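Local atomic coordinates of periplasmic chaperone Spy (Escherichia coli, PDB entry 6BIE), a protein that acts as an ATP-independent homodimeric periplasmic chaperone, binding unfolded proteins in its cradle, limiting their aggregation and letting them fold while bound. Residues E17-Q22 with N74-I79. Residues are numbered along the deposited sequence; the frame is centred on the assembly and turned at random.
With ZN (zinc ion), chain J.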
ATOM      1  N   GLU A  17       4.097  14.114  -4.780  1.00 43.94           N
ATOM      2  CA  GLU A  17       4.166  12.888  -5.593  1.00 47.41           C
ATOM      3  C   GLU A  17       2.781  12.304  -5.900  1.00 47.88           C
ATOM      4  O   GLU A  17       2.546  11.789  -7.000  1.00 55.64           O
ATOM      5  CB  GLU A  17       5.054  11.838  -4.908  1.00 45.72           C
ATOM      6  CG  GLU A  17       6.545  12.219  -4.889  1.00 47.54           C
ATOM      7  CD  GLU A  17       7.402  11.327  -3.997  1.00 55.04           C
ATOM      8  OE1 GLU A  17       6.856  10.465  -3.270  1.00 48.65           O
ATOM      9  OE2 GLU A  17       8.650  11.485  -4.005  1.00 61.98           O
ATOM     10  N   ILE A  18       1.872  12.383  -4.930  1.00 42.91           N
ATOM     11  CA  ILE A  18       0.479  11.947  -5.122  1.00 41.26           C
ATOM     12  C   ILE A  18      -0.261  12.856  -6.104  1.00 43.08           C
ATOM     13  O   ILE A  18      -0.952  12.361  -7.005  1.00 48.16           O
ATOM     14  CB  ILE A  18      -0.277  11.870  -3.761  1.00 35.92           C
ATOM     15  CG1 ILE A  18       0.261  10.702  -2.916  1.00 35.47           C
ATOM     16  CG2 ILE A  18      -1.782  11.690  -3.963  1.00 37.29           C
ATOM     17  CD1 ILE A  18       0.002  10.820  -1.432  1.00 35.95           C
ATOM     18  N   MET A  19      -0.123  14.168  -5.926  1.00 48.70           N
ATOM     19  CA  MET A  19      -0.824  15.169  -6.754  1.00 57.43           C
ATOM     20  C   MET A  19      -0.318  15.231  -8.197  1.00 58.50           C
ATOM     21  O   MET A  19      -1.086  15.524  -9.112  1.00 61.82           O
ATOM     22  CB  MET A  19      -0.709  16.561  -6.130  1.00 56.02           C
ATOM     23  CG  MET A  19      -1.386  16.726  -4.786  1.00 67.00           C
ATOM     24  SD  MET A  19      -3.151  17.052  -4.835  1.00 79.20           S
ATOM     25  CE  MET A  19      -3.361  17.799  -3.216  1.00 78.13           C
ATOM     26  N   LYS A  20       0.976  15.001  -8.394  1.00 66.44           N
ATOM     27  CA  LYS A  20       1.528  14.791  -9.737  1.00 77.68           C
ATOM     28  C   LYS A  20       1.017  13.465 -10.303  1.00 82.26           C
ATOM     29  O   LYS A  20       0.633  13.386 -11.470  1.00 86.48           O
ATOM     30  CB  LYS A  20       3.059  14.813  -9.710  1.00 83.18           C
ATOM     31  CG  LYS A  20       3.704  16.195  -9.773  1.00 96.54           C
ATOM     32  CD  LYS A  20       2.954  17.329  -9.074  1.00 95.88           C
ATOM     33  CE  LYS A  20       3.532  18.674  -9.464  1.00 99.40           C
ATOM     34  NZ  LYS A  20       4.974  18.819  -9.117  1.00 96.10           N
ATOM     35  N   GLY A  21       1.005  12.435  -9.455  1.00 91.07           N
ATOM     36  CA  GLY A  21       0.512  11.107  -9.823  1.00 95.73           C
ATOM     37  C   GLY A  21      -0.958  10.986 -10.205  1.00 97.74           C
ATOM     38  O   GLY A  21      -1.352   9.965 -10.774  1.00 96.11           O
ATOM     39  N   GLN A  22      -1.773  11.995  -9.881  1.00104.78           N
ATOM     40  CA  GLN A  22      -3.202  12.009 -10.252  1.00105.03           C
ATOM     41  C   GLN A  22      -3.661  13.386 -10.718  1.00112.02           C
ATOM     42  O   GLN A  22      -4.821  13.773 -10.486  1.00109.90           O
ATOM     43  CB  GLN A  22      -4.048  11.562  -9.046  1.00103.64           C
ATOM     44  CG  GLN A  22      -5.545  11.351  -9.266  1.00108.67           C
ATOM     45  CD  GLN A  22      -5.879  10.215 -10.217  1.00 99.20           C
ATOM     46  OE1 GLN A  22      -6.423   9.184  -9.804  1.00100.53           O
ATOM     47  NE2 GLN A  22      -5.578  10.400 -11.495  1.00104.53           N
ATOM     48  N   ASN A  74      -7.720   9.528  -0.320  1.00 25.22           N
ATOM     49  CA  ASN A  74      -7.394   8.277   0.337  1.00 24.76           C
ATOM     50  C   ASN A  74      -5.881   8.060   0.445  1.00 27.01           C
ATOM     51  O   ASN A  74      -5.378   7.623   1.503  1.00 29.00           O
ATOM     52  CB  ASN A  74      -8.071   7.097  -0.388  1.00 25.61           C
ATOM     53  CG  ASN A  74      -7.705   5.747   0.229  1.00 25.93           C
ATOM     54  OD1 ASN A  74      -6.700   5.155  -0.125  1.00 32.79           O
ATOM     55  ND2 ASN A  74      -8.524   5.263   1.138  1.00 30.26           N
ATOM     56  N   LYS A  75      -5.159   8.354  -0.634  1.00 25.20           N
ATOM     57  CA  LYS A  75      -3.693   8.205  -0.611  1.00 26.90           C
ATOM     58  C   LYS A  75      -3.067   9.129   0.443  1.00 25.88           C
ATOM     59  O   LYS A  75      -2.162   8.728   1.171  1.00 28.52           O
ATOM     60  CB  LYS A  75      -3.090   8.489  -1.989  1.00 30.50           C
ATOM     61  CG  LYS A  75      -3.328   7.356  -2.984  1.00 35.73           C
ATOM     62  CD  LYS A  75      -2.798   7.706  -4.363  1.00 38.99           C
ATOM     63  CE  LYS A  75      -2.968   6.514  -5.282  1.00 44.40           C
ATOM     64  NZ  LYS A  75      -2.283   6.744  -6.577  1.00 51.86           N
ATOM     65  N   ILE A  76      -3.571  10.356   0.533  1.00 24.56           N
ATOM     66  CA  ILE A  76      -3.049  11.331   1.484  1.00 27.64           C
ATOM     67  C   ILE A  76      -3.387  10.913   2.905  1.00 27.44           C
ATOM     68  O   ILE A  76      -2.521  10.935   3.777  1.00 29.19           O
ATOM     69  CB  ILE A  76      -3.567  12.763   1.201  1.00 30.74           C
ATOM     70  CG1 ILE A  76      -3.047  13.254  -0.159  1.00 31.72           C
ATOM     71  CG2 ILE A  76      -3.072  13.723   2.288  1.00 34.08           C
ATOM     72  CD1 ILE A  76      -3.633  14.567  -0.620  1.00 36.85           C
ATOM     73  N   TYR A  77      -4.634  10.536   3.149  1.00 28.31           N
ATOM     74  CA  TYR A  77      -5.033  10.003   4.458  1.00 28.42           C
ATOM     75  C   TYR A  77      -4.048   8.932   4.934  1.00 29.68           C
ATOM     76  O   TYR A  77      -3.633   8.931   6.084  1.00 30.52           O
ATOM     77  CB  TYR A  77      -6.444   9.418   4.394  1.00 27.49           C
ATOM     78  CG  TYR A  77      -6.948   8.883   5.717  1.00 27.27           C
ATOM     79  CD1 TYR A  77      -7.494   9.738   6.682  1.00 29.34           C
ATOM     80  CD2 TYR A  77      -6.879   7.514   6.016  1.00 29.79           C
ATOM     81  CE1 TYR A  77      -7.928   9.250   7.915  1.00 31.06           C
ATOM     82  CE2 TYR A  77      -7.310   7.029   7.244  1.00 32.21           C
ATOM     83  CZ  TYR A  77      -7.841   7.899   8.175  1.00 30.02           C
ATOM     84  OH  TYR A  77      -8.312   7.418   9.373  1.00 32.81           O
ATOM     85  N   ASN A  78      -3.670   8.031   4.037  1.00 27.11           N
ATOM     86  CA  ASN A  78      -2.785   6.924   4.398  1.00 27.87           C
ATOM     87  C   ASN A  78      -1.298   7.247   4.570  1.00 29.92           C
ATOM     88  O   ASN A  78      -0.557   6.381   5.007  1.00 36.26           O
ATOM     89  CB  ASN A  78      -3.015   5.748   3.458  1.00 30.62           C
ATOM     90  CG  ASN A  78      -4.255   4.971   3.836  1.00 33.15           C
ATOM     91  OD1 ASN A  78      -4.267   4.301   4.871  1.00 35.03           O
ATOM     92  ND2 ASN A  78      -5.320   5.097   3.042  1.00 29.78           N
ATOM     93  N   ILE A  79      -0.852   8.468   4.266  1.00 26.51           N
ATOM     94  CA  ILE A  79       0.494   8.879   4.697  1.00 28.56           C
ATOM     95  C   ILE A  79       0.496   9.510   6.092  1.00 30.66           C
ATOM     96  O   ILE A  79       1.572   9.772   6.625  1.00 32.12           O
ATOM     97  CB  ILE A  79       1.214   9.825   3.709  1.00 30.37           C
ATOM     98  CG1 ILE A  79       0.625  11.248   3.734  1.00 33.99           C
ATOM     99  CG2 ILE A  79       1.221   9.244   2.318  1.00 34.79           C
ATOM    100  CD1 ILE A  79       1.294  12.242   2.825  1.00 39.93           C
TER
HETATM  101 ZN    ZN J 208       7.772   9.350  -2.247  0.80 48.59          ZN
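Ile18 does most of the work here, pushing its CD1 methyl in among Lys75, Ile76 and Ile79. CD1 lies 3.9 Å from CB of Lys75 and nearly as close to CG1 of Ile76 and CG2 of Ile79. The second branch, CG2, sits against the methylenes of Lys75, 4.0 Å from its CB. Extended beyond CG (chi2 176°), Lys75 draws its CD alongside CG2 of Ile18, the two side chains crossing at a slant. Lys75 is exposed and forms the solvent side of the patch, its NZ running on to a weak, long ion pair with Glu71. Beside this tight patch the packing thins: Met19 bends at chi2 (-83°) and touches Ile76 through one methyl pair, CE to CD1 at 4.2 Å, the two side chains crossing at about a right angle. No hydrogen bond crosses between the segments. Away from the apolar patch, Glu17 OE1 binds a zinc ion at 1.8 Å, shared with Glu83 of the second subunit. The contact thus packs the end of helix 9-21 onto the C-terminal part of helix 59-77 in this all-helical cradle, where the ring of Tyr77 meets that of Phe88 on helix 82-94 and its OH is hydrogen-bonded to Asn89.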